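PDB 6VQ5: pheromome Binding Protein from Epiphyas postvittana, which probably binds hydrophobic odorant molecules, presumably moth sex pheromones, and carries them. Local coordinates for residues L43-R46 against D47-C50; V91-L94 against H95-K99; C108-A111 against L112-K116. All coordinates share one frame; numbering follows the deposited sequence.

The three contacts are local turns on three helices of one small all-helical chain. Contacts 1 and 3 are neighbours, their centres about 8 Å apart. The disulfide from Cys50 SG to Cys108 SG, 2.1 Å long, joins them. Contact 2 packs against contact 3, with centres about 12 Å apart. There Leu94 CD1 packs on Ile114 CG2 at 3.7 Å. Contacts 1 and 2 do not touch; their nearest atoms are about 12 Å apart. Contact 3 therefore lies between contacts 1 and 2, whose centres are about 20 Å apart. A molecule of 2-(2-methoxyethoxy)ethanol is bound in a pocket formed by Phe12, Ile13, His80 and Ala128, none of which belongs to these contacts.

Contact 1 of 3, residues L43-R46 against D47-C50; sequences LLNR and DVGC
The guanidinium of Arg46 meets the sulfur of Cys50 obliquely, with NH1 3.2 Å from SG. The side chain of Arg46 is extended from CG to NE. Its CG is anti to the backbone N (chi1 -172°), and the chain runs out beside the first turn of the helix. Its main polar partner is Asp106, which forms a salt bridge with NE. The other flat group is the amide of Asn45. Its OD1 leans over the start of the helix and accepts a weak bond from Val48 N at 3.4 Å. The carbon neighbours of this oxygen are Asp47 CB and Val48 CG2, each 3.6 Å from OD1. This is an N-cap: Asn45 sits just before helix 46-58 and its side chain takes up an amide of the first turn. The same Val48 N also bonds to Asn45 O at 3.0 Å. One N-H thus serves two oxygens of a single residue. The i to i+4 pattern starts with Cys50 N bonded to Arg46 O at 3.0 Å. Leu44 comes from the loop and brings CD2 to 4.2 Å from Val48 CG2. Both side chains also pack on Asp32 of helix 28-37 and on Leu112 of helix 107-121.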
ATOM      1  N   LEU A  43      -1.588   4.589  15.338  1.00 63.45           N
ATOM      2  CA  LEU A  43      -2.966   5.150  15.278  1.00 63.34           C
ATOM      3  C   LEU A  43      -3.674   4.819  13.958  1.00 62.75           C
ATOM      4  O   LEU A  43      -4.742   5.387  13.763  1.00 63.38           O
ATOM      5  CB  LEU A  43      -2.868   6.661  15.478  1.00 61.06           C
ATOM      6  CG  LEU A  43      -2.498   7.084  16.894  1.00 60.08           C
ATOM      7  CD1 LEU A  43      -2.558   8.602  17.013  1.00 58.68           C
ATOM      8  CD2 LEU A  43      -3.407   6.401  17.917  1.00 60.52           C
ATOM      9  N   LEU A  44      -3.111   3.948  13.111  1.00 61.20           N
ATOM     10  CA  LEU A  44      -3.755   3.513  11.848  1.00 62.21           C
ATOM     11  C   LEU A  44      -4.908   2.549  12.185  1.00 64.60           C
ATOM     12  O   LEU A  44      -4.669   1.563  12.874  1.00 65.69           O
ATOM     13  CB  LEU A  44      -2.713   2.864  10.937  1.00 60.23           C
ATOM     14  CG  LEU A  44      -1.508   3.726  10.581  1.00 58.97           C
ATOM     15  CD1 LEU A  44      -0.520   2.931   9.744  1.00 59.56           C
ATOM     16  CD2 LEU A  44      -1.905   4.995   9.848  1.00 56.88           C
ATOM     17  N   ASN A  45      -6.121   2.833  11.710  1.00 66.88           N
ATOM     18  CA  ASN A  45      -7.331   2.016  11.995  1.00 69.86           C
ATOM     19  C   ASN A  45      -7.733   1.283  10.712  1.00 70.11           C
ATOM     20  O   ASN A  45      -7.076   1.475   9.682  1.00 69.20           O
ATOM     21  CB  ASN A  45      -8.473   2.854  12.581  1.00 71.92           C
ATOM     22  CG  ASN A  45      -8.948   3.964  11.658  1.00 73.58           C
ATOM     23  OD1 ASN A  45      -8.626   4.002  10.462  1.00 73.78           O
ATOM     24  ND2 ASN A  45      -9.699   4.895  12.223  1.00 73.14           N
ATOM     25  N   ARG A  46      -8.762   0.447  10.802  1.00 72.38           N
ATOM     26  CA  ARG A  46      -9.273  -0.393   9.695  1.00 73.68           C
ATOM     27  C   ARG A  46      -9.510   0.472   8.445  1.00 73.58           C
ATOM     28  O   ARG A  46      -9.140   0.038   7.338  1.00 74.55           O
ATOM     29  CB  ARG A  46     -10.550  -1.086  10.169  1.00 75.46           C
ATOM     30  CG  ARG A  46     -11.065  -2.125   9.195  1.00 78.72           C
ATOM     31  CD  ARG A  46     -12.319  -2.794   9.698  1.00 82.78           C
ATOM     32  NE  ARG A  46     -12.831  -3.698   8.684  1.00 85.55           N
ATOM     33  CZ  ARG A  46     -13.568  -3.344   7.641  1.00 86.74           C
ATOM     34  NH1 ARG A  46     -13.902  -2.084   7.444  1.00 85.40           N
ATOM     35  NH2 ARG A  46     -13.973  -4.263   6.787  1.00 90.39           N
ATOM     36  N   ASP A  47     -10.099   1.654   8.611  1.00 72.70           N
ATOM     37  CA  ASP A  47     -10.474   2.539   7.476  1.00 73.19           C
ATOM     38  C   ASP A  47      -9.240   2.851   6.629  1.00 70.49           C
ATOM     39  O   ASP A  47      -9.403   2.995   5.416  1.00 71.53           O
ATOM     40  CB  ASP A  47     -11.149   3.830   7.950  1.00 75.64           C
ATOM     41  CG  ASP A  47     -12.540   3.627   8.533  1.00 79.40           C
ATOM     42  OD1 ASP A  47     -13.190   2.607   8.176  1.00 81.77           O
ATOM     43  OD2 ASP A  47     -12.954   4.487   9.341  1.00 79.79           O
ATOM     44  N   VAL A  48      -8.051   2.969   7.231  1.00 68.64           N
ATOM     45  CA  VAL A  48      -6.798   3.222   6.462  1.00 65.78           C
ATOM     46  C   VAL A  48      -6.575   2.011   5.558  1.00 66.37           C
ATOM     47  O   VAL A  48      -6.138   2.194   4.396  1.00 67.59           O
ATOM     48  CB  VAL A  48      -5.581   3.501   7.364  1.00 64.57           C
ATOM     49  CG1 VAL A  48      -4.295   3.691   6.558  1.00 62.82           C
ATOM     50  CG2 VAL A  48      -5.820   4.703   8.258  1.00 64.82           C
ATOM     51  N   GLY A  49      -6.869   0.820   6.068  1.00 66.12           N
ATOM     52  CA  GLY A  49      -6.873  -0.420   5.268  1.00 68.40           C
ATOM     53  C   GLY A  49      -7.843  -0.327   4.106  1.00 69.86           C
ATOM     54  O   GLY A  49      -7.435  -0.637   2.988  1.00 73.37           O
ATOM     55  N   CYS A  50      -9.085   0.091   4.348  1.00 70.35           N
ATOM     56  CA  CYS A  50     -10.139   0.214   3.304  1.00 73.65           C
ATOM     57  C   CYS A  50      -9.674   1.235   2.238  1.00 73.36           C
ATOM     58  O   CYS A  50      -9.833   0.962   1.033  1.00 76.72           O
ATOM     59  CB  CYS A  50     -11.498   0.537   3.932  1.00 74.79           C
ATOM     60  SG  CYS A  50     -12.127  -0.698   5.123  1.00 77.74           S
TER

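Contact 2 of 3, residues V91-L94 against H95-K99; sequences VAIL and HECEK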
ATOM      1  N   VAL A  91       8.621  -5.579  -5.290  1.00 94.54           N
ATOM      2  CA  VAL A  91       7.488  -6.517  -5.550  1.00 96.32           C
ATOM      3  C   VAL A  91       7.801  -7.848  -4.850  1.00 95.60           C
ATOM      4  O   VAL A  91       6.854  -8.469  -4.320  1.00 94.55           O
ATOM      5  CB  VAL A  91       7.216  -6.679  -7.063  1.00101.63           C
ATOM      6  CG1 VAL A  91       6.244  -7.812  -7.367  1.00104.00           C
ATOM      7  CG2 VAL A  91       6.730  -5.379  -7.692  1.00101.38           C
ATOM      8  N   ALA A  92       9.073  -8.257  -4.811  1.00 95.90           N
ATOM      9  CA  ALA A  92       9.511  -9.459  -4.064  1.00 95.80           C
ATOM     10  C   ALA A  92       9.111  -9.298  -2.592  1.00 91.98           C
ATOM     11  O   ALA A  92       8.457 -10.212  -2.056  1.00 93.37           O
ATOM     12  CB  ALA A  92      10.991  -9.683  -4.222  1.00 97.65           C
ATOM     13  N   ILE A  93       9.458  -8.161  -1.981  1.00 87.68           N
ATOM     14  CA  ILE A  93       9.122  -7.840  -0.562  1.00 84.58           C
ATOM     15  C   ILE A  93       7.594  -7.800  -0.402  1.00 83.70           C
ATOM     16  O   ILE A  93       7.100  -8.332   0.612  1.00 84.61           O
ATOM     17  CB  ILE A  93       9.819  -6.542  -0.094  1.00 81.62           C
ATOM     18  CG1 ILE A  93      11.251  -6.823   0.376  1.00 82.56           C
ATOM     19  CG2 ILE A  93       9.018  -5.832   0.990  1.00 77.58           C
ATOM     20  CD1 ILE A  93      12.233  -5.730   0.035  1.00 83.49           C
ATOM     21  N   LEU A  94       6.869  -7.204  -1.348  1.00 84.09           N
ATOM     22  CA  LEU A  94       5.386  -7.077  -1.269  1.00 83.74           C
ATOM     23  C   LEU A  94       4.760  -8.474  -1.310  1.00 87.05           C
ATOM     24  O   LEU A  94       3.813  -8.709  -0.536  1.00 87.17           O
ATOM     25  CB  LEU A  94       4.878  -6.198  -2.419  1.00 84.96           C
ATOM     26  CG  LEU A  94       3.363  -6.001  -2.489  1.00 83.21           C
ATOM     27  CD1 LEU A  94       2.846  -5.300  -1.242  1.00 79.26           C
ATOM     28  CD2 LEU A  94       2.975  -5.236  -3.740  1.00 84.12           C
ATOM     29  N   HIS A  95       5.271  -9.366  -2.166  1.00 90.01           N
ATOM     30  CA  HIS A  95       4.756 -10.750  -2.313  1.00 93.54           C
ATOM     31  C   HIS A  95       4.942 -11.498  -0.997  1.00 92.12           C
ATOM     32  O   HIS A  95       4.013 -12.217  -0.603  1.00 94.16           O
ATOM     33  CB  HIS A  95       5.421 -11.483  -3.493  1.00 99.87           C
ATOM     34  CG  HIS A  95       4.839 -12.835  -3.753  1.00104.59           C
ATOM     35  ND1 HIS A  95       3.468 -13.051  -3.833  1.00105.48           N
ATOM     36  CD2 HIS A  95       5.422 -14.045  -3.903  1.00108.72           C
ATOM     37  CE1 HIS A  95       3.240 -14.334  -4.033  1.00109.80           C
ATOM     38  NE2 HIS A  95       4.424 -14.967  -4.081  1.00111.59           N
ATOM     39  N   GLU A  96       6.094 -11.347  -0.342  1.00 90.95           N
ATOM     40  CA  GLU A  96       6.414 -12.127   0.881  1.00 90.83           C
ATOM     41  C   GLU A  96       5.491 -11.679   2.014  1.00 86.85           C
ATOM     42  O   GLU A  96       4.978 -12.545   2.735  1.00 87.15           O
ATOM     43  CB  GLU A  96       7.904 -12.048   1.212  1.00 92.44           C
ATOM     44  CG  GLU A  96       8.690 -13.219   0.631  1.00 98.45           C
ATOM     45  CD  GLU A  96       8.163 -14.612   0.979  1.00102.64           C
ATOM     46  OE1 GLU A  96       7.399 -14.723   1.971  1.00103.39           O
ATOM     47  OE2 GLU A  96       8.504 -15.587   0.264  1.00106.06           O
ATOM     48  N   CYS A  97       5.254 -10.376   2.126  1.00 84.56           N
ATOM     49  CA  CYS A  97       4.271  -9.758   3.052  1.00 82.53           C
ATOM     50  C   CYS A  97       2.869 -10.329   2.794  1.00 86.16           C
ATOM     51  O   CYS A  97       2.190 -10.713   3.774  1.00 88.03           O
ATOM     52  CB  CYS A  97       4.259  -8.249   2.860  1.00 79.01           C
ATOM     53  SG  CYS A  97       5.732  -7.425   3.513  1.00 74.41           S
ATOM     54  N   GLU A  98       2.461 -10.373   1.521  1.00 89.39           N
ATOM     55  CA  GLU A  98       1.161 -10.928   1.053  1.00 92.13           C
ATOM     56  C   GLU A  98       1.024 -12.393   1.497  1.00 95.51           C
ATOM     57  O   GLU A  98      -0.037 -12.741   2.036  1.00 97.53           O
ATOM     58  CB  GLU A  98       1.036 -10.777  -0.461  1.00 94.13           C
ATOM     59  CG  GLU A  98      -0.316 -11.198  -0.993  1.00 98.11           C
ATOM     60  CD  GLU A  98      -0.422 -11.268  -2.506  1.00101.42           C
ATOM     61  OE1 GLU A  98       0.596 -11.547  -3.181  1.00102.04           O
ATOM     62  OE2 GLU A  98      -1.530 -11.029  -3.003  1.00104.58           O
ATOM     63  N   LYS A  99       2.054 -13.217   1.299  1.00 97.26           N
ATOM     64  CA  LYS A  99       2.066 -14.626   1.786  1.00101.68           C
ATOM     65  C   LYS A  99       1.919 -14.641   3.318  1.00 99.87           C
ATOM     66  O   LYS A  99       1.036 -15.374   3.823  1.00101.56           O
ATOM     67  CB  LYS A  99       3.340 -15.359   1.351  1.00104.26           C
ATOM     68  CG  LYS A  99       3.317 -15.930  -0.059  1.00108.95           C
ATOM     69  CD  LYS A  99       4.682 -16.371  -0.540  1.00112.11           C
ATOM     70  CE  LYS A  99       5.412 -17.244   0.463  1.00113.75           C
ATOM     71  NZ  LYS A  99       6.402 -18.133  -0.193  1.00116.97           N
TER
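Cys97 SG lies anti to its own carbonyl carbon and beside the backbone N (chi1 -72°), which turns it back along the helix toward Ile93. It comes to 3.3 Å from Ile93 O and 4.4 Å from Ile93 CG2. The sulfur is tied to Cys117 in a disulfide, and Ile93 also packs on Phe118, so both side chains serve the join to helix 107-121. Leu94 packs on Phe118 too. His95 takes the other common rotamer. Its CG is anti to the backbone N (chi1 -175°), and its CB rests 3.4 Å from Val91 O. The ring is carried on toward Glu98, whose chain is extended beyond CG. His95 ND1 gives a weak bond to Glu98 OE1 at 3.3 Å, and this oxygen lies in the ring plane at the edge. Lys99 CG sits over one ring face, 4.2 Å above the plane and shifted toward the rim. Glu98 has a stronger partner for its second oxygen: OE2 accepts from Ile68 N. On the solvent side, Glu96 OE2 and Lys99 NZ form a salt bridge at 3.3 Å, its hydrogen bond weak. The backbone bonds are regular. Cys97 N to Ile93 O is 3.1 Å and almost straight at 169°, and Glu98 N to Leu94 O is 3.0 Å. This is an ordinary alpha-helix turn with i to i+4 bonding, and it holds one cysteine of the three-disulfide pattern of the classical insect odorant-binding fold.

Contact 3 of 3, residues C108-A111 against L112-K116; sequences CMKA and LEIAK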
ATOM      1  N   CYS A 108      -9.729  -5.356   4.446  1.00 86.52           N
ATOM      2  CA  CYS A 108      -9.291  -4.008   4.897  1.00 81.96           C
ATOM      3  C   CYS A 108      -8.090  -4.148   5.855  1.00 80.04           C
ATOM      4  O   CYS A 108      -7.054  -3.477   5.629  1.00 76.39           O
ATOM      5  CB  CYS A 108     -10.436  -3.234   5.548  1.00 80.92           C
ATOM      6  SG  CYS A 108     -11.646  -2.567   4.371  1.00 80.17           S
ATOM      7  N   MET A 109      -8.206  -5.011   6.871  1.00 81.03           N
ATOM      8  CA  MET A 109      -7.127  -5.292   7.852  1.00 78.54           C
ATOM      9  C   MET A 109      -5.959  -5.968   7.136  1.00 76.38           C
ATOM     10  O   MET A 109      -4.808  -5.574   7.407  1.00 72.29           O
ATOM     11  CB  MET A 109      -7.628  -6.159   9.009  1.00 83.00           C
ATOM     12  CG  MET A 109      -8.569  -5.395   9.960  1.00 86.06           C
ATOM     13  SD  MET A 109      -7.800  -3.920  10.764  1.00 85.93           S
ATOM     14  CE  MET A 109      -6.469  -4.718  11.661  1.00 85.29           C
ATOM     15  N   LYS A 110      -6.251  -6.894   6.217  1.00 78.13           N
ATOM     16  CA  LYS A 110      -5.227  -7.598   5.403  1.00 79.18           C
ATOM     17  C   LYS A 110      -4.357  -6.568   4.668  1.00 77.82           C
ATOM     18  O   LYS A 110      -3.114  -6.736   4.663  1.00 78.12           O
ATOM     19  CB  LYS A 110      -5.874  -8.556   4.407  1.00 84.23           C
ATOM     20  CG  LYS A 110      -4.881  -9.458   3.689  1.00 87.67           C
ATOM     21  CD  LYS A 110      -5.488 -10.580   2.876  1.00 93.50           C
ATOM     22  CE  LYS A 110      -5.243 -10.420   1.391  1.00 96.82           C
ATOM     23  NZ  LYS A 110      -5.399 -11.706   0.671  1.00104.17           N
ATOM     24  N   ALA A 111      -4.970  -5.536   4.078  1.00 75.60           N
ATOM     25  CA  ALA A 111      -4.266  -4.505   3.279  1.00 72.63           C
ATOM     26  C   ALA A 111      -3.425  -3.617   4.202  1.00 68.36           C
ATOM     27  O   ALA A 111      -2.281  -3.260   3.833  1.00 67.03           O
ATOM     28  CB  ALA A 111      -5.259  -3.702   2.476  1.00 73.19           C
ATOM     29  N   LEU A 112      -3.965  -3.248   5.360  1.00 67.11           N
ATOM     30  CA  LEU A 112      -3.212  -2.409   6.327  1.00 65.70           C
ATOM     31  C   LEU A 112      -1.948  -3.169   6.748  1.00 67.21           C
ATOM     32  O   LEU A 112      -0.855  -2.580   6.685  1.00 66.97           O
ATOM     33  CB  LEU A 112      -4.096  -2.070   7.529  1.00 65.25           C
ATOM     34  CG  LEU A 112      -3.456  -1.154   8.562  1.00 62.70           C
ATOM     35  CD1 LEU A 112      -2.957   0.109   7.896  1.00 62.04           C
ATOM     36  CD2 LEU A 112      -4.423  -0.834   9.679  1.00 62.56           C
ATOM     37  N   GLU A 113      -2.094  -4.445   7.114  1.00 69.18           N
ATOM     38  CA  GLU A 113      -0.978  -5.300   7.578  1.00 69.88           C
ATOM     39  C   GLU A 113       0.045  -5.481   6.447  1.00 69.91           C
ATOM     40  O   GLU A 113       1.249  -5.275   6.692  1.00 70.29           O
ATOM     41  CB  GLU A 113      -1.531  -6.626   8.117  1.00 74.63           C
ATOM     42  CG  GLU A 113      -2.249  -6.481   9.454  1.00 75.89           C
ATOM     43  CD  GLU A 113      -1.495  -5.626  10.468  1.00 76.06           C
ATOM     44  OE1 GLU A 113      -0.304  -5.985  10.765  1.00 78.61           O
ATOM     45  OE2 GLU A 113      -2.072  -4.598  10.953  1.00 71.48           O
ATOM     46  N   ILE A 114      -0.387  -5.833   5.242  1.00 71.12           N
ATOM     47  CA  ILE A 114       0.561  -5.976   4.096  1.00 72.71           C
ATOM     48  C   ILE A 114       1.283  -4.639   3.899  1.00 69.22           C
ATOM     49  O   ILE A 114       2.507  -4.672   3.708  1.00 69.39           O
ATOM     50  CB  ILE A 114      -0.144  -6.474   2.814  1.00 75.42           C
ATOM     51  CG1 ILE A 114      -0.647  -7.911   2.981  1.00 78.22           C
ATOM     52  CG2 ILE A 114       0.764  -6.344   1.597  1.00 76.69           C
ATOM     53  CD1 ILE A 114      -1.699  -8.319   1.979  1.00 81.29           C
ATOM     54  N   ALA A 115       0.563  -3.519   3.959  1.00 67.53           N
ATOM     55  CA  ALA A 115       1.122  -2.169   3.703  1.00 67.87           C
ATOM     56  C   ALA A 115       2.209  -1.850   4.739  1.00 66.73           C
ATOM     57  O   ALA A 115       3.253  -1.277   4.342  1.00 67.79           O
ATOM     58  CB  ALA A 115       0.028  -1.129   3.711  1.00 68.02           C
ATOM     59  N   LYS A 116       1.988  -2.227   6.002  1.00 64.45           N
ATOM     60  CA  LYS A 116       2.943  -1.996   7.122  1.00 65.01           C
ATOM     61  C   LYS A 116       4.163  -2.918   6.974  1.00 66.84           C
ATOM     62  O   LYS A 116       5.298  -2.443   7.127  1.00 68.54           O
ATOM     63  CB  LYS A 116       2.256  -2.253   8.459  1.00 64.12           C
ATOM     64  CG  LYS A 116       1.236  -1.203   8.855  1.00 62.91           C
ATOM     65  CD  LYS A 116       0.933  -1.235  10.331  1.00 62.77           C
ATOM     66  CE  LYS A 116      -0.012  -2.346  10.728  1.00 63.48           C
ATOM     67  NZ  LYS A 116      -0.130  -2.400  12.196  1.00 63.77           N
TER
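Lys110 and Ile114 lie side by side and point the same way, one turn apart on helix 107-121. This is an alpha-helix with regular i to i+4 bonds, and it belongs to the all-helical fold of insect odorant-binding proteins. The contact between the two is aliphatic: Ile114 CD1 runs alongside the lysine stem, 3.8 Å from Lys110 CG. The ethyl branch of Ile114 is directed back down the helix because CG1 is anti to the carbonyl carbon (chi1 -67°). This brings Ile114 CG1 to 3.2 Å from Lys110 O, on the far side of the oxygen from its carbon. Lys110 bends further out at chi3, near 114°, and its chain also touches Ile104. On another side of the helix, Met109 and Glu113 approach only loosely, Met109 CE being 4.5 Å from Glu113 OE2. Glu113 folds at chi2 and forms a salt bridge with Lys116, OE2 3.2 Å from NZ. Glu113 CG comes to 3.4 Å from Met109 O. Leu112 faces the interior and packs on Leu44 and Val48. Ala111 and Ala115 are small, and helix 46-58 comes close there: Ala111 meets Val53 and Ala115 meets Ile52. Four backbone bonds join the two halves. Glu113 N to Met109 O is 3.0 Å. Ile114 N binds Lys110 O at 2.9 Å.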